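Local coordinates for isocitrate dehydrogenase [NAD] subunit 2 (PDB 3BLX), which catalyses, within a hetero-octamer with subunit 1, the NAD+-dependent oxidative decarboxylation of isocitrate to 2-oxoglutarate in the mitochondrial citric acid cycle and also binds RNA, at the interface of chains B and A. Coordinates in Å, arbitrary orientation; residue numbers count along the deposited sequence, not the author numbering. Chains: chain A, Isocitrate dehydrogenase [NAD] subunit 2; chain B, Isocitrate dehydrogenase [NAD] subunit 1.

Contact 1: the interface of chains B and A. Residues chain B 119, 245, 248-250; chain A 226, 229-231.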
loop_
_atom_site.group_PDB
_atom_site.type_symbol
_atom_site.label_atom_id
_atom_site.label_comp_id
_atom_site.label_asym_id
_atom_site.label_seq_id
_atom_site.Cartn_x
_atom_site.Cartn_y
_atom_site.Cartn_z
ATOM N N ARG B 119 -25.777 -39.829 24.675
ATOM C CA ARG B 119 -26.591 -40.103 23.497
ATOM C C ARG B 119 -25.785 -40.120 22.178
ATOM O O ARG B 119 -26.066 -40.910 21.276
ATOM C CB ARG B 119 -27.737 -39.086 23.470
ATOM C CG ARG B 119 -28.619 -39.092 22.273
ATOM C CD ARG B 119 -30.028 -38.681 22.679
ATOM N NE ARG B 119 -30.035 -37.722 23.774
ATOM C CZ ARG B 119 -31.072 -37.520 24.589
ATOM N NH1 ARG B 119 -32.201 -38.220 24.457
ATOM N NH2 ARG B 119 -30.980 -36.616 25.552
ATOM N N ASN B 245 -22.440 -24.610 25.246
ATOM C CA ASN B 245 -23.364 -25.334 26.077
ATOM C C ASN B 245 -23.917 -26.522 25.361
ATOM O O ASN B 245 -24.260 -27.514 25.987
ATOM C CB ASN B 245 -24.481 -24.435 26.620
ATOM C CG ASN B 245 -24.047 -23.683 27.840
ATOM O OD1 ASN B 245 -23.592 -24.278 28.813
ATOM N ND2 ASN B 245 -24.153 -22.367 27.791
ATOM N N ALA B 248 -21.244 -28.920 25.991
ATOM C CA ALA B 248 -21.218 -29.494 27.310
ATOM C C ALA B 248 -22.300 -30.595 27.410
ATOM O O ALA B 248 -22.041 -31.683 27.898
ATOM C CB ALA B 248 -21.381 -28.421 28.354
ATOM N N ALA B 249 -23.487 -30.327 26.899
ATOM C CA ALA B 249 -24.541 -31.316 26.915
ATOM C C ALA B 249 -24.162 -32.590 26.148
ATOM O O ALA B 249 -24.411 -33.713 26.616
ATOM C CB ALA B 249 -25.824 -30.724 26.369
ATOM N N LEU B 250 -23.568 -32.407 24.972
ATOM C CA LEU B 250 -23.062 -33.508 24.150
ATOM C C LEU B 250 -22.161 -34.512 24.870
ATOM O O LEU B 250 -22.265 -35.712 24.589
ATOM C CB LEU B 250 -22.285 -32.949 22.969
ATOM C CG LEU B 250 -22.993 -32.882 21.625
ATOM C CD1 LEU B 250 -24.506 -32.876 21.781
ATOM C CD2 LEU B 250 -22.473 -31.683 20.881
ATOM N N LEU A 226 -28.365 -25.967 27.658
ATOM C CA LEU A 226 -27.728 -27.080 28.347
ATOM C C LEU A 226 -28.794 -28.083 28.763
ATOM O O LEU A 226 -28.616 -29.288 28.609
ATOM C CB LEU A 226 -26.993 -26.590 29.575
ATOM C CG LEU A 226 -25.727 -27.326 30.017
ATOM C CD1 LEU A 226 -25.795 -27.451 31.499
ATOM C CD2 LEU A 226 -25.543 -28.700 29.388
ATOM N N VAL A 229 -30.809 -29.815 25.619
ATOM C CA VAL A 229 -30.060 -30.818 24.880
ATOM C C VAL A 229 -29.805 -32.094 25.680
ATOM O O VAL A 229 -29.765 -33.196 25.105
ATOM C CB VAL A 229 -28.743 -30.272 24.312
ATOM C CG1 VAL A 229 -27.836 -31.438 23.769
ATOM C CG2 VAL A 229 -29.046 -29.203 23.238
ATOM N N THR A 230 -29.638 -31.959 26.997
ATOM C CA THR A 230 -29.425 -33.155 27.808
ATOM C C THR A 230 -30.749 -33.899 27.927
ATOM O O THR A 230 -30.775 -35.110 27.902
ATOM C CB THR A 230 -28.756 -32.892 29.214
ATOM O OG1 THR A 230 -29.404 -31.806 29.862
ATOM C CG2 THR A 230 -27.249 -32.561 29.084
ATOM N N ASN A 231 -31.850 -33.165 28.001
ATOM C CA ASN A 231 -33.139 -33.792 28.203
ATOM C C ASN A 231 -34.355 -32.998 27.692
ATOM O O ASN A 231 -35.041 -32.299 28.443
ATOM C CB ASN A 231 -33.321 -34.141 29.669
ATOM C CG ASN A 231 -34.702 -34.673 29.953
ATOM O OD1 ASN A 231 -35.307 -35.342 29.106
ATOM N ND2 ASN A 231 -35.227 -34.356 31.131
#
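Helix 237-251 of chain B meets the last turns of helix 221-230 of chain A, with B:Ala249 set against A:Leu226, A:Val229 and A:Thr230, all helical in phi and psi, while B:Arg119 reaches in from a loop to the C-terminal end of helix 221-230. This is a helix-to-helix patch of the IDH1-IDH2 heterodimer in the isocitrate and isopropylmalate dehydrogenase family. The methyl of B:Ala249 is the centre of the apolar contact. B:Ala249 CB lies 3.4 Å from A:Val229 CG1, and A:Thr230 CG2 and A:Leu226 CD2 also touch it, each of the two at 3.6 Å from that CB. A:Val229 carries CG1 anti to its own N (chi1 169°), which brings this branch onto the alanine; the same CG1 of A:Val229 also comes within 4.1 Å of B:Leu250 CD1, roughly at right angles to the alanine methyl. A:Leu226 turns CD2 towards the backbone N and CB of B:Ala249, and its side chain crosses that of B:Asn245 at about a right angle, CG of A:Leu226 lying 3.9 Å from B:Asn245 OD1, the side-chain amide oxygen. A:Thr230 divides its two branches: OG1 turns back to its own helix and donates to the carbonyl O of A:Leu226 at 2.9 Å, tilted from the carbonyl plane, which leaves CG2 to face chain B. A serine at A:Thr230 would probably keep that hydroxyl bond but leave B:Ala249 without one of its methyl neighbours, opening a small gap between the helices. The guanidinium of B:Arg119 brings NH2 near A:Thr230 O, but its N-H points away, making no hydrogen bond; its charge may still suit this helix end.

Contact 2: the interface of chains B and A. Residues chain B 146-148; chain A 159-162, 199.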
loop_
_atom_site.group_PDB
_atom_site.type_symbol
_atom_site.label_atom_id
_atom_site.label_comp_id
_atom_site.label_asym_id
_atom_site.label_seq_id
_atom_site.Cartn_x
_atom_site.Cartn_y
_atom_site.Cartn_z
ATOM N N GLY B 146 -38.932 3.043 27.486
ATOM C CA GLY B 146 -39.375 1.852 26.793
ATOM C C GLY B 146 -38.633 1.497 25.506
ATOM O O GLY B 146 -39.113 0.687 24.728
ATOM N N VAL B 147 -37.473 2.098 25.263
ATOM C CA VAL B 147 -36.692 1.760 24.091
ATOM C C VAL B 147 -35.240 1.580 24.487
ATOM O O VAL B 147 -34.599 2.508 24.958
ATOM C CB VAL B 147 -36.773 2.842 23.022
ATOM C CG1 VAL B 147 -35.795 2.537 21.910
ATOM C CG2 VAL B 147 -38.183 2.942 22.468
ATOM N N VAL B 148 -34.723 0.376 24.316
ATOM C CA VAL B 148 -33.338 0.136 24.623
ATOM C C VAL B 148 -32.548 -0.063 23.342
ATOM O O VAL B 148 -32.969 -0.779 22.434
ATOM C CB VAL B 148 -33.146 -1.056 25.547
ATOM C CG1 VAL B 148 -31.670 -1.344 25.689
ATOM C CG2 VAL B 148 -33.744 -0.760 26.888
ATOM N N LEU A 159 -32.480 -2.553 18.036
ATOM C CA LEU A 159 -33.515 -1.936 18.834
ATOM C C LEU A 159 -34.403 -2.985 19.455
ATOM O O LEU A 159 -34.727 -3.995 18.819
ATOM C CB LEU A 159 -34.388 -1.085 17.930
ATOM C CG LEU A 159 -34.692 0.282 18.485
ATOM C CD1 LEU A 159 -33.404 1.016 18.624
ATOM C CD2 LEU A 159 -35.581 0.981 17.512
ATOM N N ILE A 160 -34.803 -2.740 20.695
ATOM C CA ILE A 160 -35.872 -3.526 21.322
ATOM C C ILE A 160 -36.869 -2.593 22.037
ATOM O O ILE A 160 -36.460 -1.670 22.720
ATOM C CB ILE A 160 -35.311 -4.637 22.263
ATOM C CG1 ILE A 160 -36.318 -5.752 22.451
ATOM C CG2 ILE A 160 -34.973 -4.102 23.616
ATOM C CD1 ILE A 160 -35.940 -6.695 23.573
ATOM N N THR A 161 -38.168 -2.806 21.856
ATOM C CA THR A 161 -39.172 -1.922 22.472
ATOM C C THR A 161 -40.121 -2.673 23.383
ATOM O O THR A 161 -40.399 -3.843 23.152
ATOM C CB THR A 161 -40.043 -1.147 21.440
ATOM O OG1 THR A 161 -40.870 -2.059 20.703
ATOM C CG2 THR A 161 -39.195 -0.316 20.484
ATOM N N ARG A 162 -40.612 -1.976 24.408
ATOM C CA ARG A 162 -41.625 -2.498 25.320
ATOM C C ARG A 162 -42.865 -2.945 24.536
ATOM O O ARG A 162 -43.339 -4.059 24.725
ATOM C CB ARG A 162 -41.973 -1.455 26.394
ATOM C CG ARG A 162 -43.407 -1.515 26.896
ATOM C CD ARG A 162 -43.593 -0.744 28.197
ATOM N NE ARG A 162 -43.286 -1.545 29.383
ATOM C CZ ARG A 162 -42.068 -1.654 29.914
ATOM N NH1 ARG A 162 -41.043 -1.017 29.353
ATOM N NH2 ARG A 162 -41.870 -2.400 30.996
ATOM N N LEU A 199 -35.473 -5.463 29.974
ATOM C CA LEU A 199 -36.753 -4.854 29.617
ATOM C C LEU A 199 -37.731 -5.926 29.192
ATOM O O LEU A 199 -38.927 -5.853 29.469
ATOM C CB LEU A 199 -36.573 -3.795 28.517
ATOM C CG LEU A 199 -37.808 -3.293 27.767
ATOM C CD1 LEU A 199 -37.512 -1.953 27.160
ATOM C CD2 LEU A 199 -38.245 -4.261 26.672
#
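B:Val147 and A:Thr161 lie side by side and point the same way, their CG2 methyls 3.9 Å apart, as paired residues of an antiparallel sheet should. With OG1 of A:Thr161 between the backbone N and the carbonyl carbon (chi1 66°), its CG2 is the branch that faces the CG2 of B:Val147. The next pair, B:Val148 and A:Ile160, meets through the beta branch of the isoleucine: A:Ile160 CG2, set between the backbone N and the carbonyl carbon with CG1 anti to N (chi1 -157°), comes to 4.0 Å from B:Val148 CB. B:Val148 turns its CG2 towards A:Leu199 on helix 195-208; the two side chains slide past each other in opposite directions, with CD1 of the leucine 4.0 Å from that methyl. A:Leu199 CD1 also rests 3.9 Å from B:Gly146 O.

Backbone bonds fix this register. B:Val148 N donates to A:Ile160 O at 3.1 Å, and A:Ile160 N returns the bond to B:Val148 O at 3.2 Å. Past the end of the ladder, A:Arg162 N donates to B:Gly146 O at 3.1 Å. A:Arg162 is poorly ordered, so its side chain is left aside and this backbone bond is read with some caution. In the fold, strand 147-155 of chain B is thus joined to strand 153-161 of chain A just where the latter passes into helix 162-178, making a shared sheet that clasps the two subunits together.

Contact 1 and contact 2 lie about 32 Å apart, measured between the centres of their C-alpha atoms, on the same B-A interface. They have no residue or secondary-structure element in common: contact 1 packs helix 237-251 of chain B on helix 221-230 of chain A, whereas contact 2 pairs strands 147-155 and 153-161. The subunits are therefore held at separate points by different means, apolar helix packing at one and strand pairing at the other. In this allosteric IDH1-IDH2 octamer, such spaced attachments may help couple movements of one subunit to its partner, although the apo structure alone does not show this.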